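Local coordinates for protein alkane monooxygenase (Geobacillus thermodenitrificans, PDB 3B9O) that binds flavin mononucleotide and belongs to the luciferase-like monooxygenases, proteins of the TIM-barrel class, at residues 283-288 with 390-395; 291-296 with 351-356. One frame throughout, in Å; residues are numbered along the deposited sequence.

Interaction 1: residues 283-288 with 390-395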
ATOM      1  N   VAL A 283       4.725  13.021  -9.580  1.00 12.35           N
ATOM      2  CA  VAL A 283       4.466  13.687 -10.844  1.00 21.37           C
ATOM      3  C   VAL A 283       4.285  15.172 -10.549  1.00 20.81           C
ATOM      4  O   VAL A 283       3.516  15.534  -9.664  1.00 16.37           O
ATOM      5  CB  VAL A 283       3.189  13.127 -11.558  1.00 18.51           C
ATOM      6  CG1 VAL A 283       2.818  14.015 -12.721  1.00 14.68           C
ATOM      7  CG2 VAL A 283       3.415  11.626 -12.013  1.00 13.19           C
ATOM      8  N   ILE A 284       5.022  16.018 -11.265  1.00 14.77           N
ATOM      9  CA  ILE A 284       4.808  17.450 -11.205  1.00 15.25           C
ATOM     10  C   ILE A 284       4.567  17.854 -12.653  1.00 23.92           C
ATOM     11  O   ILE A 284       5.490  17.797 -13.511  1.00 19.07           O
ATOM     12  CB  ILE A 284       6.022  18.222 -10.637  1.00 21.58           C
ATOM     13  CG1 ILE A 284       6.325  17.823  -9.182  1.00 21.62           C
ATOM     14  CG2 ILE A 284       5.777  19.758 -10.770  1.00 19.76           C
ATOM     15  CD1 ILE A 284       7.769  18.227  -8.707  1.00 21.29           C
ATOM     16  N   VAL A 285       3.333  18.234 -12.946  1.00 17.27           N
ATOM     17  CA  VAL A 285       2.893  18.425 -14.327  1.00 16.82           C
ATOM     18  C   VAL A 285       2.362  19.859 -14.574  1.00 30.13           C
ATOM     19  O   VAL A 285       1.765  20.501 -13.676  1.00 22.21           O
ATOM     20  CB  VAL A 285       1.885  17.307 -14.761  1.00 19.33           C
ATOM     21  CG1 VAL A 285       0.565  17.394 -13.981  1.00 14.96           C
ATOM     22  CG2 VAL A 285       1.614  17.320 -16.291  1.00 11.86           C
ATOM     23  N   GLY A 286       2.609  20.361 -15.786  1.00 18.85           N
ATOM     24  CA  GLY A 286       2.048  21.645 -16.227  1.00 21.24           C
ATOM     25  C   GLY A 286       1.737  21.611 -17.714  1.00 23.15           C
ATOM     26  O   GLY A 286       2.162  20.715 -18.440  1.00 16.92           O
ATOM     27  N   LYS A 287       1.007  22.610 -18.179  1.00 22.67           N
ATOM     28  CA  LYS A 287       0.685  22.717 -19.604  1.00 23.84           C
ATOM     29  C   LYS A 287       1.937  22.962 -20.432  1.00 30.75           C
ATOM     30  O   LYS A 287       2.001  22.597 -21.618  1.00 22.33           O
ATOM     31  CB  LYS A 287      -0.346  23.822 -19.802  1.00 26.10           C
ATOM     32  CG  LYS A 287      -1.624  23.464 -19.033  1.00 25.64           C
ATOM     33  CD  LYS A 287      -2.586  24.625 -18.871  1.00 37.58           C
ATOM     34  CE  LYS A 287      -3.884  24.285 -19.558  1.00 58.62           C
ATOM     35  NZ  LYS A 287      -3.614  24.111 -21.020  1.00 82.93           N
ATOM     36  N   THR A 288       2.933  23.556 -19.795  1.00 15.86           N
ATOM     37  CA  THR A 288       4.194  23.852 -20.451  1.00 24.89           C
ATOM     38  C   THR A 288       5.287  23.430 -19.510  1.00 24.65           C
ATOM     39  O   THR A 288       5.051  23.266 -18.315  1.00 22.34           O
ATOM     40  CB  THR A 288       4.339  25.370 -20.768  1.00 23.80           C
ATOM     41  OG1 THR A 288       4.408  26.108 -19.543  1.00 26.21           O
ATOM     42  CG2 THR A 288       3.170  25.851 -21.610  1.00 20.42           C
ATOM     43  N   ILE A 390      -5.041  14.354 -12.491  1.00 14.68           N
ATOM     44  CA  ILE A 390      -6.357  14.140 -13.059  1.00 12.72           C
ATOM     45  C   ILE A 390      -6.696  15.119 -14.194  1.00 18.48           C
ATOM     46  O   ILE A 390      -7.222  14.699 -15.224  1.00 15.12           O
ATOM     47  CB  ILE A 390      -7.457  14.109 -11.960  1.00  9.91           C
ATOM     48  CG1 ILE A 390      -7.233  12.863 -11.082  1.00 12.29           C
ATOM     49  CG2 ILE A 390      -8.877  14.070 -12.606  1.00 15.00           C
ATOM     50  CD1 ILE A 390      -8.017  12.785  -9.752  1.00 14.21           C
ATOM     51  N   GLU A 391      -6.420  16.406 -14.011  1.00 17.30           N
ATOM     52  CA  GLU A 391      -6.777  17.366 -15.063  1.00 16.26           C
ATOM     53  C   GLU A 391      -5.906  17.259 -16.315  1.00 17.12           C
ATOM     54  O   GLU A 391      -6.406  17.467 -17.392  1.00 18.21           O
ATOM     55  CB  GLU A 391      -6.762  18.801 -14.538  1.00 20.58           C
ATOM     56  CG  GLU A 391      -7.761  19.039 -13.396  1.00 22.40           C
ATOM     57  CD  GLU A 391      -7.738  20.466 -12.857  1.00 27.90           C
ATOM     58  OE1 GLU A 391      -8.691  20.807 -12.132  1.00 62.25           O
ATOM     59  OE2 GLU A 391      -6.792  21.242 -13.139  1.00 43.35           O
ATOM     60  N   LEU A 392      -4.611  16.991 -16.141  1.00 14.95           N
ATOM     61  CA  LEU A 392      -3.616  17.045 -17.247  1.00 18.41           C
ATOM     62  C   LEU A 392      -3.079  15.677 -17.734  1.00 15.55           C
ATOM     63  O   LEU A 392      -3.028  15.416 -18.935  1.00 16.85           O
ATOM     64  CB  LEU A 392      -2.448  17.969 -16.864  1.00 22.49           C
ATOM     65  CG  LEU A 392      -2.775  19.428 -16.511  1.00 28.58           C
ATOM     66  CD1 LEU A 392      -1.525  20.198 -16.078  1.00 22.95           C
ATOM     67  CD2 LEU A 392      -3.463  20.110 -17.693  1.00 23.81           C
ATOM     68  N   VAL A 393      -2.719  14.785 -16.827  1.00 13.19           N
ATOM     69  CA  VAL A 393      -2.120  13.526 -17.274  1.00 11.23           C
ATOM     70  C   VAL A 393      -3.173  12.494 -17.690  1.00 17.13           C
ATOM     71  O   VAL A 393      -2.966  11.733 -18.653  1.00 18.33           O
ATOM     72  CB  VAL A 393      -1.169  12.914 -16.239  1.00 13.90           C
ATOM     73  CG1 VAL A 393      -0.497  11.597 -16.821  1.00 10.57           C
ATOM     74  CG2 VAL A 393      -0.116  13.950 -15.842  1.00 14.67           C
ATOM     75  N   VAL A 394      -4.259  12.409 -16.921  1.00 13.50           N
ATOM     76  CA  VAL A 394      -5.278  11.376 -17.164  1.00 20.51           C
ATOM     77  C   VAL A 394      -5.839  11.427 -18.633  1.00 14.05           C
ATOM     78  O   VAL A 394      -5.902  10.390 -19.289  1.00 15.55           O
ATOM     79  CB  VAL A 394      -6.398  11.380 -16.073  1.00 20.59           C
ATOM     80  CG1 VAL A 394      -7.702  10.721 -16.592  1.00 12.91           C
ATOM     81  CG2 VAL A 394      -5.863  10.688 -14.750  1.00 14.66           C
ATOM     82  N   PRO A 395      -6.239  12.616 -19.136  1.00 17.87           N
ATOM     83  CA  PRO A 395      -6.767  12.653 -20.529  1.00 18.86           C
ATOM     84  C   PRO A 395      -5.707  12.238 -21.581  1.00 17.80           C
ATOM     85  O   PRO A 395      -6.032  11.572 -22.579  1.00 19.79           O
ATOM     86  CB  PRO A 395      -7.194  14.134 -20.726  1.00 20.53           C
ATOM     87  CG  PRO A 395      -7.347  14.656 -19.353  1.00 31.30           C
ATOM     88  CD  PRO A 395      -6.324  13.936 -18.485  1.00 17.14           C
TER

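Interaction 2: residues 291-296 with 351-356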
ATOM      1  N   GLU A 291       5.710  25.931 -16.531  1.00 31.81           N
ATOM      2  CA  GLU A 291       4.685  25.696 -15.494  1.00 22.00           C
ATOM      3  C   GLU A 291       5.076  24.591 -14.525  1.00 23.86           C
ATOM      4  O   GLU A 291       5.007  24.784 -13.305  1.00 25.49           O
ATOM      5  CB  GLU A 291       3.345  25.347 -16.112  1.00 27.21           C
ATOM      6  CG  GLU A 291       2.596  26.522 -16.695  1.00 33.06           C
ATOM      7  CD  GLU A 291       1.123  26.206 -16.918  1.00 64.94           C
ATOM      8  OE1 GLU A 291       0.476  27.034 -17.614  1.00 71.46           O
ATOM      9  OE2 GLU A 291       0.624  25.126 -16.432  1.00 38.03           O
ATOM     10  N   ALA A 292       5.485  23.443 -15.070  1.00 17.96           N
ATOM     11  CA  ALA A 292       5.979  22.327 -14.272  1.00 15.09           C
ATOM     12  C   ALA A 292       7.152  22.755 -13.409  1.00 18.45           C
ATOM     13  O   ALA A 292       7.163  22.479 -12.222  1.00 19.95           O
ATOM     14  CB  ALA A 292       6.383  21.150 -15.174  1.00 22.18           C
ATOM     15  N   MET A 293       8.132  23.457 -14.001  1.00 18.47           N
ATOM     16  CA  MET A 293       9.349  23.811 -13.287  1.00 16.17           C
ATOM     17  C   MET A 293       9.015  24.812 -12.171  1.00 21.47           C
ATOM     18  O   MET A 293       9.608  24.790 -11.104  1.00 18.39           O
ATOM     19  CB  MET A 293      10.436  24.368 -14.227  1.00 20.48           C
ATOM     20  CG  MET A 293      11.070  23.332 -15.188  1.00 17.43           C
ATOM     21  SD  MET A 293      11.704  21.859 -14.327  1.00 28.20           S
ATOM     22  CE  MET A 293      13.199  22.545 -13.617  1.00 31.94           C
ATOM     23  N   GLU A 294       8.003  25.634 -12.402  1.00 21.70           N
ATOM     24  CA  GLU A 294       7.609  26.611 -11.401  1.00 25.12           C
ATOM     25  C   GLU A 294       7.071  25.932 -10.135  1.00 29.28           C
ATOM     26  O   GLU A 294       7.351  26.373  -9.018  1.00 22.64           O
ATOM     27  CB  GLU A 294       6.576  27.551 -11.995  1.00 22.40           C
ATOM     28  CG  GLU A 294       6.059  28.563 -11.017  1.00 39.86           C
ATOM     29  CD  GLU A 294       5.333  29.706 -11.712  1.00 61.05           C
ATOM     30  OE1 GLU A 294       4.546  30.422 -11.050  1.00 55.80           O
ATOM     31  OE2 GLU A 294       5.560  29.881 -12.932  1.00 84.54           O
ATOM     32  N   LYS A 295       6.301  24.852 -10.322  1.00 21.32           N
ATOM     33  CA  LYS A 295       5.779  24.056  -9.212  1.00 16.84           C
ATOM     34  C   LYS A 295       6.937  23.400  -8.516  1.00 21.47           C
ATOM     35  O   LYS A 295       7.028  23.449  -7.298  1.00 22.07           O
ATOM     36  CB  LYS A 295       4.752  23.004  -9.682  1.00 13.46           C
ATOM     37  CG  LYS A 295       3.459  23.607 -10.167  1.00 20.93           C
ATOM     38  CD  LYS A 295       2.555  22.576 -10.839  1.00 23.00           C
ATOM     39  CE  LYS A 295       1.411  23.271 -11.550  1.00 28.46           C
ATOM     40  NZ  LYS A 295       0.456  22.347 -12.243  1.00 26.26           N
ATOM     41  N   LEU A 296       7.831  22.786  -9.295  1.00 23.63           N
ATOM     42  CA  LEU A 296       9.004  22.126  -8.733  1.00 21.37           C
ATOM     43  C   LEU A 296       9.802  23.045  -7.812  1.00 22.68           C
ATOM     44  O   LEU A 296      10.219  22.646  -6.718  1.00 21.88           O
ATOM     45  CB  LEU A 296       9.918  21.588  -9.865  1.00 27.23           C
ATOM     46  CG  LEU A 296      10.888  20.414  -9.643  1.00 33.87           C
ATOM     47  CD1 LEU A 296      11.937  20.341 -10.760  1.00 26.30           C
ATOM     48  CD2 LEU A 296      11.592  20.415  -8.311  1.00 32.34           C
ATOM     49  N   LEU A 351      10.808  10.539 -10.158  1.00 20.95           N
ATOM     50  CA  LEU A 351      10.208  11.872 -10.266  1.00 26.96           C
ATOM     51  C   LEU A 351      10.017  12.261 -11.729  1.00 23.93           C
ATOM     52  O   LEU A 351      10.991  12.367 -12.486  1.00 25.25           O
ATOM     53  CB  LEU A 351      11.048  12.926  -9.531  1.00 24.41           C
ATOM     54  CG  LEU A 351      10.552  14.367  -9.705  1.00 28.47           C
ATOM     55  CD1 LEU A 351       9.073  14.531  -9.319  1.00 20.05           C
ATOM     56  CD2 LEU A 351      11.449  15.366  -8.941  1.00 26.24           C
ATOM     57  N   SER A 352       8.770  12.442 -12.143  1.00 16.15           N
ATOM     58  CA  SER A 352       8.503  12.914 -13.501  1.00 19.55           C
ATOM     59  C   SER A 352       8.011  14.390 -13.516  1.00 24.21           C
ATOM     60  O   SER A 352       6.976  14.726 -12.935  1.00 20.46           O
ATOM     61  CB  SER A 352       7.533  11.955 -14.222  1.00 20.81           C
ATOM     62  OG  SER A 352       7.412  12.306 -15.590  1.00 20.73           O
ATOM     63  N   VAL A 353       8.746  15.266 -14.204  1.00 18.12           N
ATOM     64  CA  VAL A 353       8.420  16.683 -14.204  1.00 18.00           C
ATOM     65  C   VAL A 353       8.259  17.170 -15.639  1.00 22.35           C
ATOM     66  O   VAL A 353       9.146  16.946 -16.459  1.00 19.32           O
ATOM     67  CB  VAL A 353       9.541  17.501 -13.545  1.00 18.70           C
ATOM     68  CG1 VAL A 353       9.146  19.024 -13.495  1.00 17.10           C
ATOM     69  CG2 VAL A 353       9.874  16.947 -12.185  1.00 16.50           C
ATOM     70  N   GLY A 354       7.144  17.826 -15.964  1.00 19.87           N
ATOM     71  CA  GLY A 354       7.013  18.397 -17.301  1.00 16.89           C
ATOM     72  C   GLY A 354       5.577  18.442 -17.764  1.00 14.83           C
ATOM     73  O   GLY A 354       4.673  18.553 -16.955  1.00 16.99           O
ATOM     74  N   THR A 355       5.385  18.363 -19.064  1.00 15.59           N
ATOM     75  CA  THR A 355       4.043  18.398 -19.663  1.00 12.76           C
ATOM     76  C   THR A 355       3.407  17.026 -19.557  1.00 15.16           C
ATOM     77  O   THR A 355       4.120  16.046 -19.326  1.00 16.65           O
ATOM     78  CB  THR A 355       4.113  18.798 -21.131  1.00 13.21           C
ATOM     79  OG1 THR A 355       4.850  17.776 -21.826  1.00 14.57           O
ATOM     80  CG2 THR A 355       4.824  20.177 -21.287  1.00 14.10           C
ATOM     81  N   PRO A 356       2.071  16.934 -19.773  1.00 15.78           N
ATOM     82  CA  PRO A 356       1.422  15.616 -19.740  1.00 23.73           C
ATOM     83  C   PRO A 356       1.956  14.619 -20.762  1.00 16.94           C
ATOM     84  O   PRO A 356       1.956  13.431 -20.462  1.00 15.68           O
ATOM     85  CB  PRO A 356      -0.037  15.911 -20.064  1.00 17.76           C
ATOM     86  CG  PRO A 356      -0.225  17.387 -19.773  1.00 20.74           C
ATOM     87  CD  PRO A 356       1.106  18.027 -19.991  1.00 14.52           C
TER

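Interaction 1: residues 283-288 with 390-395
Leu392 CD1 lies over one face of the peptide unit that joins Gly286 to Lys287, 3.9 Å from Gly286 C and nearly straight above it. On the opposite face Thr288 O stands 3.8 Å from the same Gly286 C, so the flat group is held between a methyl and a carbonyl oxygen. The polar atoms at its edges have their own neighbours: Lys287 N donates a hydrogen bond to Glu291 OE2, and Gly286 O packs beside the ring of Pro356. The other methyl of Leu392, CD2, meets the aliphatic part of Lys287 at 4.1 Å from CG, the two side chains crossing at about a right angle.

Farther back along the strand, toward Val283, Val393 takes over much of the contact. Val393 CG2 approaches the fork of Val285, 3.8 Å from Val285 CG2 and 4.0 Å from Val285 CG1. The first torsion of Val285 (chi1 66°) sets CG1 between the backbone N and the carbonyl carbon and CG2 anti to N, and both methyls thereby reach the helix. Val285 CG1 also touches Leu392 CD1 at 4.1 Å, while Val283 CG1 adds a looser contact with Val393 CG2 at 4.3 Å. No hydrogen bond joins the two segments; the contact is apolar and mostly buried. Pro356 and Val359 of helix 356-370 pack against the same side chains and extend the apolar layer.

The axes of segments 283-285 and 390-395 approach to 9.4 Å at 102°, and the helix has a wide pi-type turn at 390-393. Helix 384-399 follows strand 374-378, which pairs in parallel with both 6-12 and 276-285; this is consistent with a helix on the outside of a TIM barrel, packed near the C-terminal end of strand 276-285.

Interaction 2: residues 291-296 with 351-356
Val353 and Ala292 meet where helix 289-302 lies against strand 350-354, an additional strand beside 276-285 in what is, by family, probably a TIM-barrel sheet. The helix opens the long, helix-rich connection between these two parallel neighbours. From Val353 CB, which points toward the helix, the contact passes to a single methyl. CG1, anti to the backbone N (chi1 -177°), receives three residues: Ala292 CB at 3.9 Å, Met293 SD at 3.9 Å and Leu296 CD1 at 4.1 Å. The methyl is thus seated among residues one helical turn apart and one to the flank.

Met293 brings its sulfur in from the more open margin. Its chain bends at chi2 (-53°), which turns SD back toward the strand, and the side chain crosses that of Val353 at about a right angle. Leu296 crosses Val353 in the same manner.

Lys295 plays no part in this contact: its NZ forms a salt bridge with Asp388 OD2 and a hydrogen bond to Val285 O.

With the small Ala292 facing the strand, Ala292 CA and Gly354 CA are 5.1 Å apart. Glycine is called for at 354 on separate grounds, because its backbone angles (phi 150°, psi -151°) would force a beta carbon against the preceding carbonyl oxygen. Ala292 CB rests directly on this bare main chain, 3.5 Å from Gly354 N.

Both contacts lie near the C-terminal ends of the neighbouring strands 276-285 and 350-354 of the parallel sheet, their centres 9 Å apart. Along the chain the order is strand 276-285, helix 289-302, strand 350-354, helix 384-399, so interaction 2 is nested inside the loop closed by interaction 1. They touch directly: Ile284 N lies 2.9 Å from Ser352 O, a probable strand-to-strand hydrogen bond, and Pro356 CB packs 3.2 Å from Leu392 O. Interaction 1 sets helix 384-399 on strand 276-285, interaction 2 sets helix 289-302 on strand 350-354, and the pairing of the two strands connects them.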